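Local structure of invasin (Yersinia enterocolitica, 1P9H) at residues A[184-189]-A[196-201]. The protein binds collagen as a trimeric outer-membrane adhesin, promoting attachment to and invasion of eukaryotic cells and protecting the bacterium from serum and phagocytes. Numbering follows the deposited sequence.
Sequences LAAGTK and VAQLKK
Gln198 reaches from the first turn of helix 196-204 to the backbone of Gly187 and grips it with both ends of its carboxamide. Gly187 N donates to Gln198 OE1 at 3.0 Å. Gln198 NE2 donates to Gly187 O at 2.7 Å. Both bonds are bent, with N-H...O angles of 145° and 148°, and in each the donor lies somewhat off the carbonyl plane of its acceptor. The paired bonds fix the rotation of the amide and satisfy both polar backbone atoms of the buried glycine. The side chain can span the gap because CG stands anti to the backbone N (chi1 177°) and the chain stays extended beyond it.

The tight part of the contact is therefore small and mostly polar. Beside it, Ala186 adds a looser touch: its CA and CB lie 3.6 and 3.7 Å from Gln198 OE1, and Ala186 is itself exposed to solvent. Thr188 and Lys189 continue away from the helix, and their backbone N atoms both hydrogen-bond to Asp192 OD2. Asn195 OD1 accepts a hydrogen bond from Gln198 N at the helix start, and its ND2 donates to Leu184 O. Neighbouring subunits pack close by: Lys189 forms a salt bridge to Asp165 of the second subunit, while Leu199 packs on Leu199 of both other subunits. The arrangement belongs to the neck of a trimeric autotransporter adhesin, where the left-handed beta-roll head passes into the coiled-coil stalk.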
ATOM      1  N   LEU A 184     -14.706 -10.753 -17.080  1.00 12.26           N
ATOM      2  CA  LEU A 184     -13.808 -10.493 -18.196  1.00 12.46           C
ATOM      3  C   LEU A 184     -14.603 -10.231 -19.469  1.00 13.84           C
ATOM      4  O   LEU A 184     -15.396 -11.074 -19.895  1.00 14.57           O
ATOM      5  CB  LEU A 184     -12.898 -11.704 -18.421  1.00 12.35           C
ATOM      6  CG  LEU A 184     -11.981 -11.658 -19.646  1.00 11.78           C
ATOM      7  CD1 LEU A 184     -10.890 -10.617 -19.438  1.00 12.99           C
ATOM      8  CD2 LEU A 184     -11.363 -13.033 -19.878  1.00 14.08           C
ATOM      9  N   ALA A 185     -14.398  -9.061 -20.066  1.00 12.31           N
ATOM     10  CA  ALA A 185     -15.069  -8.712 -21.312  1.00 13.64           C
ATOM     11  C   ALA A 185     -14.307  -9.414 -22.432  1.00 13.58           C
ATOM     12  O   ALA A 185     -13.089  -9.582 -22.350  1.00 13.88           O
ATOM     13  CB  ALA A 185     -15.046  -7.201 -21.522  1.00 13.75           C
ATOM     14  N   ALA A 186     -15.022  -9.821 -23.478  1.00 13.18           N
ATOM     15  CA  ALA A 186     -14.398 -10.517 -24.597  1.00 13.48           C
ATOM     16  C   ALA A 186     -13.219  -9.751 -25.184  1.00 13.63           C
ATOM     17  O   ALA A 186     -13.274  -8.530 -25.355  1.00 14.45           O
ATOM     18  CB  ALA A 186     -15.437 -10.789 -25.685  1.00 14.18           C
ATOM     19  N   GLY A 187     -12.149 -10.478 -25.490  1.00 13.31           N
ATOM     20  CA  GLY A 187     -10.973  -9.850 -26.063  1.00 13.57           C
ATOM     21  C   GLY A 187     -11.182  -9.498 -27.525  1.00 15.64           C
ATOM     22  O   GLY A 187     -11.987 -10.128 -28.215  1.00 17.00           O
ATOM     23  N   THR A 188     -10.463  -8.484 -27.993  1.00 16.14           N
ATOM     24  CA  THR A 188     -10.566  -8.047 -29.381  1.00 17.66           C
ATOM     25  C   THR A 188      -9.212  -8.113 -30.082  1.00 20.38           C
ATOM     26  O   THR A 188      -9.109  -8.631 -31.195  1.00 21.90           O
ATOM     27  CB  THR A 188     -11.141  -6.614 -29.471  1.00 18.78           C
ATOM     28  OG1 THR A 188     -10.445  -5.751 -28.564  1.00 18.14           O
ATOM     29  CG2 THR A 188     -12.620  -6.617 -29.116  1.00 17.38           C
ATOM     30  N   LYS A 189      -8.174  -7.594 -29.432  1.00 18.32           N
ATOM     31  CA  LYS A 189      -6.834  -7.629 -30.007  1.00 17.34           C
ATOM     32  C   LYS A 189      -6.233  -9.017 -29.801  1.00 16.55           C
ATOM     33  O   LYS A 189      -6.668  -9.764 -28.923  1.00 17.39           O
ATOM     34  CB  LYS A 189      -5.939  -6.570 -29.357  1.00 19.11           C
ATOM     35  CG  LYS A 189      -6.360  -5.141 -29.647  1.00 22.92           C
ATOM     36  CD  LYS A 189      -5.337  -4.149 -29.116  1.00 28.08           C
ATOM     37  CE  LYS A 189      -5.763  -2.714 -29.390  1.00 30.36           C
ATOM     38  NZ  LYS A 189      -4.770  -1.733 -28.865  1.00 33.71           N
ATOM     39  N   VAL A 196     -15.307 -17.305 -21.736  1.00 16.46           N
ATOM     40  CA  VAL A 196     -16.069 -18.490 -22.112  1.00 15.54           C
ATOM     41  C   VAL A 196     -17.040 -18.272 -23.272  1.00 16.95           C
ATOM     42  O   VAL A 196     -17.069 -19.066 -24.216  1.00 17.17           O
ATOM     43  CB  VAL A 196     -16.834 -19.053 -20.891  1.00 16.18           C
ATOM     44  CG1 VAL A 196     -17.775 -20.173 -21.322  1.00 18.18           C
ATOM     45  CG2 VAL A 196     -15.838 -19.581 -19.859  1.00 15.82           C
ATOM     46  N   ALA A 197     -17.826 -17.202 -23.205  1.00 17.70           N
ATOM     47  CA  ALA A 197     -18.795 -16.899 -24.258  1.00 18.29           C
ATOM     48  C   ALA A 197     -18.107 -16.782 -25.614  1.00 19.88           C
ATOM     49  O   ALA A 197     -18.626 -17.236 -26.636  1.00 19.43           O
ATOM     50  CB  ALA A 197     -19.523 -15.600 -23.935  1.00 19.36           C
ATOM     51  N   GLN A 198     -16.936 -16.160 -25.605  1.00 18.98           N
ATOM     52  CA  GLN A 198     -16.142 -15.953 -26.808  1.00 21.19           C
ATOM     53  C   GLN A 198     -15.636 -17.281 -27.367  1.00 21.62           C
ATOM     54  O   GLN A 198     -15.657 -17.505 -28.580  1.00 22.83           O
ATOM     55  CB  GLN A 198     -14.980 -15.022 -26.463  1.00 21.44           C
ATOM     56  CG  GLN A 198     -14.001 -14.736 -27.572  1.00 23.04           C
ATOM     57  CD  GLN A 198     -13.132 -13.542 -27.237  1.00 21.85           C
ATOM     58  OE1 GLN A 198     -12.770 -13.332 -26.076  1.00 21.37           O
ATOM     59  NE2 GLN A 198     -12.788 -12.757 -28.248  1.00 20.66           N
ATOM     60  N   LEU A 199     -15.183 -18.160 -26.479  1.00 22.00           N
ATOM     61  CA  LEU A 199     -14.690 -19.469 -26.885  1.00 23.64           C
ATOM     62  C   LEU A 199     -15.808 -20.230 -27.589  1.00 25.74           C
ATOM     63  O   LEU A 199     -15.621 -20.757 -28.685  1.00 27.72           O
ATOM     64  CB  LEU A 199     -14.224 -20.258 -25.659  1.00 22.42           C
ATOM     65  CG  LEU A 199     -13.832 -21.724 -25.873  1.00 22.59           C
ATOM     66  CD1 LEU A 199     -12.655 -21.820 -26.830  1.00 24.42           C
ATOM     67  CD2 LEU A 199     -13.479 -22.351 -24.533  1.00 22.71           C
ATOM     68  N   LYS A 200     -16.973 -20.275 -26.951  1.00 26.09           N
ATOM     69  CA  LYS A 200     -18.126 -20.972 -27.508  1.00 28.50           C
ATOM     70  C   LYS A 200     -18.550 -20.392 -28.855  1.00 30.05           C
ATOM     71  O   LYS A 200     -18.765 -21.128 -29.818  1.00 30.87           O
ATOM     72  CB  LYS A 200     -19.300 -20.908 -26.528  1.00 27.79           C
ATOM     73  CG  LYS A 200     -19.038 -21.622 -25.210  1.00 32.75           C
ATOM     74  CD  LYS A 200     -20.226 -21.514 -24.272  1.00 34.44           C
ATOM     75  CE  LYS A 200     -19.987 -22.295 -22.990  1.00 37.10           C
ATOM     76  NZ  LYS A 200     -21.155 -22.222 -22.069  1.00 37.63           N
ATOM     77  N   LYS A 201     -18.665 -19.069 -28.915  1.00 30.30           N
ATOM     78  CA  LYS A 201     -19.068 -18.389 -30.140  1.00 32.74           C
ATOM     79  C   LYS A 201     -18.152 -18.732 -31.311  1.00 35.03           C
ATOM     80  O   LYS A 201     -18.615 -19.196 -32.354  1.00 35.61           O
ATOM     81  CB  LYS A 201     -19.086 -16.882 -29.915  1.00 32.52           C
TER